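Local coordinates for protein putative methyltransferase (Emericella variicolor, PDB 7DMB) that binds S-adenosyl-L-homocysteine and probably acts as a trans-acting, S-adenosylmethionine-dependent methyltransferase working with a polyketide synthase in calbistrin biosynthesis, at residues L34-D39 / N191-T196; Q269-G274 / R299-P304; C290-L295 / K354-E359. All coordinates share one frame; numbering follows the deposited sequence.

Interaction 1. Residues L34-D39 / N191-T196; sequences LQWTPD and NLMGRT
Leu34, Thr196 and Trp36 bring most of the buried surface to this contact, where the loop between strands 31-32 and 43-44 lies against the C-terminal end of helix 187-196. Leu34 reaches the helix chiefly with CD1, which sits 3.6 Å from CG of Leu192, the two side chains running antiparallel alongside each other, and also meets the CA and CG atoms of Met193; leucine's branched end suits a place beside two apolar side chains. Thr196 CG2, anti to its backbone N, lies 3.9 Å from CB of Trp36 and close to the Thr37 side chain, while Thr196 OG1 turns back into its own helix and donates to Leu192 O at 2.6 Å. Leu192 O thus takes two donors, OG1 and the backbone N of Thr196, from opposite faces of its carbonyl plane. The indole of Trp36 comes edge first, its CZ3 3.6 Å from Met193 O, which lies in the ring plane, and 3.8 Å from Met193 CB. Leu34 CB rests over one face of the ring near its rim. Being flat, the indole can meet the helix edge-on while its NE1 bonds to Lys305 O. No hydrogen bond joins the two segments. Because the Thr196 hydroxyl makes its bond within the helix, the methyl and the already bonded oxygen can both lie against apolar loop atoms; adhesion therefore rests on apolar contact.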
ATOM      1  N   LEU A  34      -2.401  24.441   2.256  1.00 17.42           N
ATOM      2  CA  LEU A  34      -1.188  24.295   1.456  1.00 17.04           C
ATOM      3  C   LEU A  34      -0.227  25.468   1.628  1.00 18.36           C
ATOM      4  O   LEU A  34       0.994  25.271   1.582  1.00 17.32           O
ATOM      5  CB  LEU A  34      -1.556  24.117  -0.014  1.00 19.07           C
ATOM      6  CG  LEU A  34      -2.396  22.873  -0.308  1.00 16.75           C
ATOM      7  CD1 LEU A  34      -2.836  22.877  -1.749  1.00 17.75           C
ATOM      8  CD2 LEU A  34      -1.594  21.605   0.002  1.00 16.39           C
ATOM      9  N   GLN A  35      -0.747  26.682   1.822  1.00 22.04           N
ATOM     10  CA  GLN A  35       0.081  27.872   2.068  1.00 23.79           C
ATOM     11  C   GLN A  35       1.114  28.105   0.956  1.00 20.39           C
ATOM     12  O   GLN A  35       2.264  28.458   1.216  1.00 18.76           O
ATOM     13  CB  GLN A  35       0.757  27.786   3.442  1.00 23.98           C
ATOM     14  CG  GLN A  35      -0.215  27.907   4.625  1.00 24.08           C
ATOM     15  CD  GLN A  35       0.428  27.550   5.952  1.00 29.22           C
ATOM     16  OE1 GLN A  35       1.647  27.608   6.101  1.00 33.62           O
ATOM     17  NE2 GLN A  35      -0.396  27.173   6.930  1.00 35.63           N
ATOM     18  N   TRP A  36       0.704  27.896  -0.295  1.00 22.79           N
ATOM     19  CA  TRP A  36       1.566  28.145  -1.452  1.00 22.92           C
ATOM     20  C   TRP A  36       1.299  29.489  -2.120  1.00 24.54           C
ATOM     21  O   TRP A  36       2.119  29.948  -2.923  1.00 20.39           O
ATOM     22  CB  TRP A  36       1.383  27.035  -2.496  1.00 16.04           C
ATOM     23  CG  TRP A  36       2.004  25.700  -2.128  1.00 20.50           C
ATOM     24  CD1 TRP A  36       2.907  25.452  -1.129  1.00 20.90           C
ATOM     25  CD2 TRP A  36       1.760  24.440  -2.764  1.00 20.00           C
ATOM     26  NE1 TRP A  36       3.240  24.121  -1.108  1.00 19.60           N
ATOM     27  CE2 TRP A  36       2.547  23.475  -2.098  1.00 20.68           C
ATOM     28  CE3 TRP A  36       0.953  24.034  -3.836  1.00 17.06           C
ATOM     29  CZ2 TRP A  36       2.548  22.131  -2.466  1.00 18.31           C
ATOM     30  CZ3 TRP A  36       0.958  22.704  -4.204  1.00 15.25           C
ATOM     31  CH2 TRP A  36       1.756  21.766  -3.522  1.00 17.02           C
ATOM     32  N   THR A  37       0.163  30.101  -1.833  1.00 28.68           N
ATOM     33  CA  THR A  37      -0.232  31.403  -2.339  1.00 30.90           C
ATOM     34  C   THR A  37      -0.861  32.146  -1.175  1.00 36.76           C
ATOM     35  O   THR A  37      -1.245  31.526  -0.176  1.00 34.14           O
ATOM     36  CB  THR A  37      -1.238  31.281  -3.491  1.00 24.56           C
ATOM     37  OG1 THR A  37      -2.329  30.454  -3.069  1.00 34.67           O
ATOM     38  CG2 THR A  37      -0.585  30.672  -4.722  1.00 27.35           C
ATOM     39  N   PRO A  38      -0.978  33.472  -1.260  1.00 39.22           N
ATOM     40  CA  PRO A  38      -1.743  34.185  -0.227  1.00 39.23           C
ATOM     41  C   PRO A  38      -3.202  33.756  -0.183  1.00 40.72           C
ATOM     42  O   PRO A  38      -3.872  33.993   0.831  1.00 38.38           O
ATOM     43  CB  PRO A  38      -1.590  35.661  -0.619  1.00 44.63           C
ATOM     44  CG  PRO A  38      -1.190  35.652  -2.055  1.00 38.12           C
ATOM     45  CD  PRO A  38      -0.405  34.390  -2.261  1.00 37.41           C
ATOM     46  N   ASP A  39      -3.695  33.097  -1.242  1.00 41.49           N
ATOM     47  CA  ASP A  39      -5.065  32.599  -1.354  1.00 47.97           C
ATOM     48  C   ASP A  39      -5.460  31.620  -0.250  1.00 47.30           C
ATOM     49  O   ASP A  39      -6.649  31.291  -0.143  1.00 50.10           O
ATOM     50  CB  ASP A  39      -5.291  31.862  -2.687  1.00 44.19           C
ATOM     51  CG  ASP A  39      -4.715  32.584  -3.904  1.00 49.69           C
ATOM     52  OD1 ASP A  39      -4.599  33.831  -3.884  1.00 49.44           O
ATOM     53  OD2 ASP A  39      -4.384  31.888  -4.894  1.00 48.45           O
ATOM     54  N   ASN A 191      -5.942  17.602  -7.166  1.00 15.07           N
ATOM     55  CA  ASN A 191      -6.465  18.705  -7.964  1.00 17.87           C
ATOM     56  C   ASN A 191      -6.228  20.052  -7.273  1.00 14.63           C
ATOM     57  O   ASN A 191      -5.851  21.030  -7.923  1.00 18.38           O
ATOM     58  CB  ASN A 191      -7.947  18.463  -8.250  1.00 15.91           C
ATOM     59  CG  ASN A 191      -8.563  19.550  -9.104  1.00 19.47           C
ATOM     60  OD1 ASN A 191      -9.358  20.346  -8.620  1.00 20.72           O
ATOM     61  ND2 ASN A 191      -8.198  19.585 -10.383  1.00 15.14           N
ATOM     62  N   LEU A 192      -6.412  20.114  -5.952  1.00 16.53           N
ATOM     63  CA  LEU A 192      -6.204  21.369  -5.230  1.00 15.73           C
ATOM     64  C   LEU A 192      -4.753  21.836  -5.344  1.00 17.23           C
ATOM     65  O   LEU A 192      -4.492  23.007  -5.649  1.00 16.97           O
ATOM     66  CB  LEU A 192      -6.615  21.211  -3.763  1.00 17.70           C
ATOM     67  CG  LEU A 192      -6.269  22.394  -2.843  1.00 19.84           C
ATOM     68  CD1 LEU A 192      -6.840  23.673  -3.420  1.00 14.52           C
ATOM     69  CD2 LEU A 192      -6.773  22.177  -1.390  1.00 17.41           C
ATOM     70  N   MET A 193      -3.795  20.928  -5.109  1.00 14.77           N
ATOM     71  CA  MET A 193      -2.384  21.242  -5.320  1.00 12.88           C
ATOM     72  C   MET A 193      -2.121  21.749  -6.734  1.00 14.97           C
ATOM     73  O   MET A 193      -1.394  22.734  -6.928  1.00 17.15           O
ATOM     74  CB  MET A 193      -1.534  20.003  -5.046  1.00 12.64           C
ATOM     75  CG  MET A 193      -1.599  19.525  -3.629  1.00 12.47           C
ATOM     76  SD  MET A 193      -0.881  17.899  -3.501  1.00 17.44           S
ATOM     77  CE  MET A 193      -0.433  17.901  -1.759  1.00 13.33           C
ATOM     78  N   GLY A 194      -2.701  21.087  -7.736  1.00 13.83           N
ATOM     79  CA  GLY A 194      -2.429  21.458  -9.117  1.00 13.72           C
ATOM     80  C   GLY A 194      -3.078  22.770  -9.525  1.00 17.93           C
ATOM     81  O   GLY A 194      -2.463  23.593 -10.209  1.00 15.46           O
ATOM     82  N   ARG A 195      -4.327  22.988  -9.119  1.00 14.46           N
ATOM     83  CA  ARG A 195      -4.916  24.295  -9.362  1.00 15.77           C
ATOM     84  C   ARG A 195      -4.178  25.394  -8.602  1.00 19.86           C
ATOM     85  O   ARG A 195      -4.150  26.547  -9.061  1.00 16.96           O
ATOM     86  CB  ARG A 195      -6.394  24.278  -8.991  1.00 22.80           C
ATOM     87  CG  ARG A 195      -7.272  23.568 -10.026  1.00 22.80           C
ATOM     88  CD  ARG A 195      -8.733  23.629  -9.623  1.00 19.12           C
ATOM     89  NE  ARG A 195      -8.976  22.886  -8.390  1.00 28.29           N
ATOM     90  CZ  ARG A 195      -9.125  23.439  -7.188  1.00 25.75           C
ATOM     91  NH1 ARG A 195      -9.054  24.757  -7.047  1.00 27.76           N
ATOM     92  NH2 ARG A 195      -9.350  22.670  -6.132  1.00 22.38           N
ATOM     93  N   THR A 196      -3.567  25.064  -7.450  1.00 15.62           N
ATOM     94  CA  THR A 196      -2.839  26.066  -6.670  1.00 15.33           C
ATOM     95  C   THR A 196      -1.454  26.326  -7.247  1.00 14.71           C
ATOM     96  O   THR A 196      -0.995  27.474  -7.282  1.00 14.45           O
ATOM     97  CB  THR A 196      -2.695  25.637  -5.205  1.00 17.91           C
ATOM     98  OG1 THR A 196      -3.980  25.326  -4.639  1.00 16.53           O
ATOM     99  CG2 THR A 196      -2.029  26.754  -4.399  1.00 17.81           C
TER

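Interaction 2. Residues Q269-G274 / R299-P304; sequences QGFEAG and RTLLQP
Gly274 N donates the one hydrogen bond across this contact, to Thr300 O at 2.7 Å. The donor lies in the carbonyl plane, but the bond is bent, with an angle of 143° at the hydrogen. Two CA-H...O contacts run beside it: Ala273 CA approaches the same Thr300 O at 3.3 Å, and Gly274 CA lies 3.3 Å from Leu302 O, the latter contact being the straighter. Thr300 O, at the end of helix 291-301, thus receives both an N-H and a C-H from the loop. Glycine fits at 274 because its phi is positive (69°). The backbones come close here, with the CA atoms of Gly274 and Gln303 4.1 Å apart.

The apolar contacts are few. Leu301 CB leaves its backbone away from the loop, yet the end of the side chain comes nearer, Leu301 CD2 lying 3.7 Å from Phe271 CB. The Phe271 ring itself leads off toward Leu203 and forms a cation-pi contact with Arg258. Nearer the surface, Ala273 CB and Thr300 CG2 meet at 4.0 Å.

Main-chain atoms therefore do most of the joining, fixing the approach to strand 276-282 against the end of the helix, while one leucine methyl carries the contact inward.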
ATOM      1  N   GLN A 269      22.394   9.875  -5.738  1.00 16.13           N
ATOM      2  CA  GLN A 269      21.796   9.086  -6.814  1.00 14.18           C
ATOM      3  C   GLN A 269      21.446   9.909  -8.052  1.00 17.52           C
ATOM      4  O   GLN A 269      20.939   9.336  -9.022  1.00 17.57           O
ATOM      5  CB  GLN A 269      20.538   8.365  -6.309  1.00 15.37           C
ATOM      6  CG  GLN A 269      20.807   7.392  -5.159  1.00 14.22           C
ATOM      7  CD  GLN A 269      19.545   6.742  -4.653  1.00 16.17           C
ATOM      8  OE1 GLN A 269      18.925   5.928  -5.352  1.00 16.45           O
ATOM      9  NE2 GLN A 269      19.138   7.112  -3.444  1.00 13.11           N
ATOM     10  N   GLY A 270      21.695  11.217  -8.050  1.00 13.66           N
ATOM     11  CA  GLY A 270      21.452  12.042  -9.214  1.00 15.68           C
ATOM     12  C   GLY A 270      20.213  12.915  -9.182  1.00 17.84           C
ATOM     13  O   GLY A 270      19.806  13.409 -10.243  1.00 18.62           O
ATOM     14  N   PHE A 271      19.611  13.120  -8.010  1.00 15.78           N
ATOM     15  CA  PHE A 271      18.416  13.932  -7.840  1.00 18.10           C
ATOM     16  C   PHE A 271      18.787  15.254  -7.178  1.00 19.40           C
ATOM     17  O   PHE A 271      19.749  15.327  -6.409  1.00 14.79           O
ATOM     18  CB  PHE A 271      17.367  13.174  -7.007  1.00 18.47           C
ATOM     19  CG  PHE A 271      16.783  11.991  -7.739  1.00 17.46           C
ATOM     20  CD1 PHE A 271      15.625  12.132  -8.503  1.00 16.90           C
ATOM     21  CD2 PHE A 271      17.435  10.763  -7.737  1.00 14.40           C
ATOM     22  CE1 PHE A 271      15.101  11.059  -9.210  1.00 16.17           C
ATOM     23  CE2 PHE A 271      16.922   9.680  -8.445  1.00 16.15           C
ATOM     24  CZ  PHE A 271      15.747   9.832  -9.181  1.00 17.95           C
ATOM     25  N   GLU A 272      18.030  16.308  -7.501  1.00 19.43           N
ATOM     26  CA  GLU A 272      18.347  17.657  -7.038  1.00 19.01           C
ATOM     27  C   GLU A 272      17.622  17.937  -5.725  1.00 17.81           C
ATOM     28  O   GLU A 272      16.407  17.756  -5.631  1.00 19.37           O
ATOM     29  CB  GLU A 272      17.968  18.701  -8.092  1.00 12.91           C
ATOM     30  CG  GLU A 272      18.028  20.120  -7.582  1.00 24.31           C
ATOM     31  CD  GLU A 272      18.011  21.169  -8.685  1.00 32.95           C
ATOM     32  OE1 GLU A 272      18.597  22.248  -8.460  1.00 36.09           O
ATOM     33  OE2 GLU A 272      17.414  20.923  -9.759  1.00 30.00           O
ATOM     34  N   ALA A 273      18.369  18.383  -4.717  1.00 19.40           N
ATOM     35  CA  ALA A 273      17.777  18.686  -3.421  1.00 15.74           C
ATOM     36  C   ALA A 273      16.812  19.862  -3.528  1.00 18.65           C
ATOM     37  O   ALA A 273      17.101  20.866  -4.183  1.00 18.09           O
ATOM     38  CB  ALA A 273      18.869  18.999  -2.403  1.00 20.36           C
ATOM     39  N   GLY A 274      15.656  19.727  -2.880  1.00 20.68           N
ATOM     40  CA  GLY A 274      14.696  20.812  -2.790  1.00 18.91           C
ATOM     41  C   GLY A 274      14.004  21.180  -4.082  1.00 22.98           C
ATOM     42  O   GLY A 274      13.456  22.283  -4.187  1.00 19.51           O
ATOM     43  N   ARG A 299      12.553  14.488   2.621  1.00 18.07           N
ATOM     44  CA  ARG A 299      12.620  15.924   2.890  1.00 18.20           C
ATOM     45  C   ARG A 299      13.702  16.599   2.054  1.00 17.07           C
ATOM     46  O   ARG A 299      13.523  17.732   1.582  1.00 17.24           O
ATOM     47  CB  ARG A 299      12.879  16.179   4.377  1.00 17.64           C
ATOM     48  CG  ARG A 299      12.942  17.677   4.732  1.00 19.62           C
ATOM     49  CD  ARG A 299      13.845  17.931   5.920  1.00 29.07           C
ATOM     50  NE  ARG A 299      13.360  19.014   6.777  1.00 34.31           N
ATOM     51  CZ  ARG A 299      13.840  20.256   6.763  1.00 38.22           C
ATOM     52  NH1 ARG A 299      14.816  20.587   5.919  1.00 42.82           N
ATOM     53  NH2 ARG A 299      13.334  21.172   7.583  1.00 29.35           N
ATOM     54  N   THR A 300      14.837  15.921   1.875  1.00 16.74           N
ATOM     55  CA  THR A 300      15.901  16.447   1.024  1.00 21.88           C
ATOM     56  C   THR A 300      15.376  16.818  -0.359  1.00 19.03           C
ATOM     57  O   THR A 300      15.773  17.843  -0.927  1.00 19.90           O
ATOM     58  CB  THR A 300      17.036  15.419   0.924  1.00 15.76           C
ATOM     59  OG1 THR A 300      17.696  15.332   2.192  1.00 12.85           O
ATOM     60  CG2 THR A 300      18.047  15.796  -0.141  1.00 14.13           C
ATOM     61  N   LEU A 301      14.452  16.010  -0.901  1.00 18.51           N
ATOM     62  CA  LEU A 301      13.905  16.264  -2.231  1.00 18.67           C
ATOM     63  C   LEU A 301      12.937  17.445  -2.265  1.00 20.04           C
ATOM     64  O   LEU A 301      12.753  18.047  -3.334  1.00 16.21           O
ATOM     65  CB  LEU A 301      13.202  15.005  -2.761  1.00 16.66           C
ATOM     66  CG  LEU A 301      14.104  13.826  -3.134  1.00 20.52           C
ATOM     67  CD1 LEU A 301      13.321  12.527  -3.232  1.00 16.79           C
ATOM     68  CD2 LEU A 301      14.833  14.105  -4.456  1.00 22.72           C
ATOM     69  N   LEU A 302      12.325  17.798  -1.135  1.00 16.25           N
ATOM     70  CA  LEU A 302      11.232  18.769  -1.132  1.00 15.71           C
ATOM     71  C   LEU A 302      11.719  20.211  -0.992  1.00 17.24           C
ATOM     72  O   LEU A 302      12.671  20.494  -0.263  1.00 20.00           O
ATOM     73  CB  LEU A 302      10.264  18.443   0.002  1.00 13.62           C
ATOM     74  CG  LEU A 302       9.427  17.193  -0.287  1.00 14.16           C
ATOM     75  CD1 LEU A 302       8.752  16.647   0.981  1.00 10.65           C
ATOM     76  CD2 LEU A 302       8.396  17.530  -1.379  1.00 10.87           C
ATOM     77  N   GLN A 303      11.041  21.125  -1.692  1.00 16.48           N
ATOM     78  CA  GLN A 303      11.264  22.553  -1.519  1.00 17.31           C
ATOM     79  C   GLN A 303      10.795  22.954  -0.112  1.00 20.62           C
ATOM     80  O   GLN A 303      10.117  22.180   0.557  1.00 19.50           O
ATOM     81  CB  GLN A 303      10.571  23.360  -2.610  1.00 18.59           C
ATOM     82  CG  GLN A 303       9.059  23.333  -2.577  1.00 16.86           C
ATOM     83  CD  GLN A 303       8.446  24.707  -2.433  1.00 21.02           C
ATOM     84  OE1 GLN A 303       8.946  25.565  -1.690  1.00 30.10           O
ATOM     85  NE2 GLN A 303       7.342  24.931  -3.143  1.00 21.26           N
ATOM     86  N   PRO A 304      11.193  24.129   0.393  1.00 22.31           N
ATOM     87  CA  PRO A 304      10.925  24.432   1.821  1.00 19.88           C
ATOM     88  C   PRO A 304       9.448  24.443   2.184  1.00 18.05           C
ATOM     89  O   PRO A 304       9.116  24.189   3.347  1.00 22.40           O
ATOM     90  CB  PRO A 304      11.580  25.812   2.034  1.00 18.32           C
ATOM     91  CG  PRO A 304      11.923  26.334   0.660  1.00 20.96           C
ATOM     92  CD  PRO A 304      12.006  25.167  -0.264  1.00 17.99           C
TER

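Interaction 3. Residues C290-L295 / K354-E359; sequences CLVETL and KQAGFE
Leu295 and Ala356 meet through their CB atoms at 3.4 Å, closer than two such carbons normally pack. Alanine suits this place, since its single methyl fits where the chains come so near; the same methyl, Ala356 CB, lies 3.8 Å from Val292 O. Phe358 presents its ring edge to the helix, CE2 being 3.3 Å from Leu295 O, which lies near the ring plane, so that the weakly positive C-H rim faces a carbonyl oxygen. At the outer side Val292 and Gln355 lie roughly perpendicular. The valine CG2, anti to its own carbonyl carbon, touches Gln355 OE1 at 3.4 Å, and CG1 lies against the Gln355 backbone carbonyl.

Behind this first shell, the chain reverses out of helix 346-355 at Gly357, whose positive phi (92°) closes a Schellman motif and suits glycine. That turn carries the chain from Ala356 to Phe358, and Gly357 O accepts a hydrogen bond from Arg299 NE.

Leu353 of helix 346-355 and Leu308 of strand 306-313 touch both Leu295 and Phe358. The contact thus wedges the first turns of helix 291-301 against the junction between helix 346-355 and edge strand 358-366, over the central sheet.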
ATOM      1  N   CYS A 290      14.619   1.899   7.754  1.00 18.79           N
ATOM      2  CA  CYS A 290      14.668   2.874   8.834  1.00 17.84           C
ATOM      3  C   CYS A 290      13.817   4.061   8.401  1.00 17.20           C
ATOM      4  O   CYS A 290      14.204   4.806   7.499  1.00 16.88           O
ATOM      5  CB  CYS A 290      16.126   3.277   9.112  1.00 15.93           C
ATOM      6  SG  CYS A 290      16.358   4.628  10.277  1.00 20.69           S
ATOM      7  N   LEU A 291      12.651   4.228   9.017  1.00 17.33           N
ATOM      8  CA  LEU A 291      11.692   5.192   8.485  1.00 15.74           C
ATOM      9  C   LEU A 291      12.209   6.621   8.593  1.00 17.41           C
ATOM     10  O   LEU A 291      11.967   7.440   7.699  1.00 18.72           O
ATOM     11  CB  LEU A 291      10.341   5.058   9.188  1.00 14.04           C
ATOM     12  CG  LEU A 291       9.669   3.700   9.040  1.00 14.92           C
ATOM     13  CD1 LEU A 291       8.279   3.774   9.591  1.00 12.39           C
ATOM     14  CD2 LEU A 291       9.668   3.267   7.559  1.00 17.69           C
ATOM     15  N   VAL A 292      12.913   6.945   9.685  1.00 15.75           N
ATOM     16  CA  VAL A 292      13.383   8.314   9.881  1.00 16.38           C
ATOM     17  C   VAL A 292      14.403   8.694   8.807  1.00 15.58           C
ATOM     18  O   VAL A 292      14.335   9.784   8.225  1.00 18.41           O
ATOM     19  CB  VAL A 292      13.949   8.486  11.302  1.00 17.10           C
ATOM     20  CG1 VAL A 292      14.641   9.829  11.442  1.00 20.93           C
ATOM     21  CG2 VAL A 292      12.832   8.358  12.338  1.00 17.02           C
ATOM     22  N   GLU A 293      15.356   7.810   8.516  1.00 16.24           N
ATOM     23  CA  GLU A 293      16.305   8.093   7.443  1.00 17.28           C
ATOM     24  C   GLU A 293      15.592   8.202   6.104  1.00 16.13           C
ATOM     25  O   GLU A 293      15.922   9.065   5.276  1.00 15.03           O
ATOM     26  CB  GLU A 293      17.379   7.009   7.399  1.00 20.46           C
ATOM     27  CG  GLU A 293      18.633   7.344   8.199  1.00 26.86           C
ATOM     28  CD  GLU A 293      19.649   6.216   8.157  1.00 41.56           C
ATOM     29  OE1 GLU A 293      19.779   5.588   7.085  1.00 42.53           O
ATOM     30  OE2 GLU A 293      20.316   5.957   9.187  1.00 44.17           O
ATOM     31  N   THR A 294      14.590   7.349   5.893  1.00 14.31           N
ATOM     32  CA  THR A 294      13.761   7.419   4.695  1.00 15.75           C
ATOM     33  C   THR A 294      13.032   8.748   4.600  1.00 16.83           C
ATOM     34  O   THR A 294      12.999   9.383   3.536  1.00 11.10           O
ATOM     35  CB  THR A 294      12.755   6.279   4.701  1.00 14.83           C
ATOM     36  OG1 THR A 294      13.435   5.075   4.347  1.00 15.51           O
ATOM     37  CG2 THR A 294      11.598   6.565   3.720  1.00 12.37           C
ATOM     38  N   LEU A 295      12.415   9.178   5.701  1.00 13.90           N
ATOM     39  CA  LEU A 295      11.704  10.446   5.657  1.00 12.06           C
ATOM     40  C   LEU A 295      12.665  11.637   5.502  1.00 14.41           C
ATOM     41  O   LEU A 295      12.333  12.605   4.808  1.00 12.87           O
ATOM     42  CB  LEU A 295      10.804  10.563   6.898  1.00 16.26           C
ATOM     43  CG  LEU A 295       9.608   9.587   6.922  1.00 14.45           C
ATOM     44  CD1 LEU A 295       9.017   9.378   8.309  1.00 20.78           C
ATOM     45  CD2 LEU A 295       8.502  10.024   5.970  1.00 12.02           C
ATOM     46  N   LYS A 354       8.128  13.978  12.659  1.00 20.72           N
ATOM     47  CA  LYS A 354       8.734  15.036  13.466  1.00 21.71           C
ATOM     48  C   LYS A 354      10.238  14.820  13.635  1.00 22.30           C
ATOM     49  O   LYS A 354      11.018  15.779  13.601  1.00 22.45           O
ATOM     50  CB  LYS A 354       8.044  15.118  14.829  1.00 18.61           C
ATOM     51  CG  LYS A 354       6.638  15.687  14.756  1.00 24.77           C
ATOM     52  CD  LYS A 354       5.871  15.554  16.081  1.00 20.78           C
ATOM     53  CE  LYS A 354       4.733  16.579  16.143  1.00 19.23           C
ATOM     54  NZ  LYS A 354       3.637  16.180  17.093  1.00 26.37           N
ATOM     55  N   GLN A 355      10.662  13.563  13.796  1.00 19.45           N
ATOM     56  CA  GLN A 355      12.080  13.238  13.893  1.00 19.09           C
ATOM     57  C   GLN A 355      12.829  13.483  12.594  1.00 17.55           C
ATOM     58  O   GLN A 355      14.061  13.539  12.614  1.00 22.10           O
ATOM     59  CB  GLN A 355      12.276  11.771  14.296  1.00 17.50           C
ATOM     60  CG  GLN A 355      12.008  11.480  15.760  1.00 28.80           C
ATOM     61  CD  GLN A 355      11.393  10.112  15.990  1.00 25.90           C
ATOM     62  OE1 GLN A 355      11.941   9.096  15.576  1.00 30.79           O
ATOM     63  NE2 GLN A 355      10.243  10.084  16.656  1.00 32.04           N
ATOM     64  N   ALA A 356      12.131  13.609  11.467  1.00 21.29           N
ATOM     65  CA  ALA A 356      12.780  13.731  10.167  1.00 18.71           C
ATOM     66  C   ALA A 356      12.735  15.139   9.591  1.00 20.38           C
ATOM     67  O   ALA A 356      13.129  15.332   8.438  1.00 23.86           O
ATOM     68  CB  ALA A 356      12.141  12.761   9.169  1.00 16.54           C
ATOM     69  N   GLY A 357      12.228  16.111  10.337  1.00 21.25           N
ATOM     70  CA  GLY A 357      12.130  17.466   9.845  1.00 18.04           C
ATOM     71  C   GLY A 357      10.828  17.847   9.165  1.00 25.42           C
ATOM     72  O   GLY A 357      10.801  18.859   8.452  1.00 21.20           O
ATOM     73  N   PHE A 358       9.759  17.072   9.341  1.00 19.40           N
ATOM     74  CA  PHE A 358       8.427  17.504   8.946  1.00 18.44           C
ATOM     75  C   PHE A 358       7.691  18.036  10.178  1.00 17.55           C
ATOM     76  O   PHE A 358       8.089  17.777  11.310  1.00 16.37           O
ATOM     77  CB  PHE A 358       7.637  16.349   8.313  1.00 20.35           C
ATOM     78  CG  PHE A 358       8.231  15.823   7.028  1.00 13.16           C
ATOM     79  CD1 PHE A 358       7.716  16.214   5.803  1.00 12.68           C
ATOM     80  CD2 PHE A 358       9.272  14.908   7.053  1.00 12.81           C
ATOM     81  CE1 PHE A 358       8.246  15.715   4.612  1.00 13.88           C
ATOM     82  CE2 PHE A 358       9.811  14.402   5.873  1.00 14.29           C
ATOM     83  CZ  PHE A 358       9.299  14.801   4.654  1.00 12.73           C
ATOM     84  N   GLU A 359       6.612  18.794   9.944  1.00 17.78           N
ATOM     85  CA  GLU A 359       5.746  19.290  11.016  1.00 18.21           C
ATOM     86  C   GLU A 359       4.820  18.193  11.534  1.00 20.95           C
ATOM     87  O   GLU A 359       3.628  18.434  11.744  1.00 25.56           O
ATOM     88  CB  GLU A 359       4.899  20.476  10.542  1.00 16.08           C
ATOM     89  CG  GLU A 359       5.670  21.627   9.906  1.00 19.32           C
ATOM     90  CD  GLU A 359       4.755  22.763   9.423  1.00 28.44           C
ATOM     91  OE1 GLU A 359       5.269  23.885   9.184  1.00 27.19           O
ATOM     92  OE2 GLU A 359       3.524  22.533   9.276  1.00 25.36           O
TER

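Helix 291-301 ties interactions 2 and 3 together: its early turns serve interaction 3 and its end serves interaction 2, the two centres lying about 14 Å apart. They touch directly where Leu302 CD1 packs 3.8 Å from Phe358 CE1 and Arg299 CB lies 3.8 Å from Phe358 CZ. Interaction 1 touches neither: its centre is about 20 Å from that of interaction 2 and about 24 Å from that of interaction 3, with nearest atoms about 5 and 6 Å away. It lies away from the known ligand-binding residues. Interaction 2 comes closer to them, the Leu301 side chain being about 4 Å, and that of Leu295 about 8 Å, from the side chain of Ile262, which binds S-adenosyl-L-homocysteine.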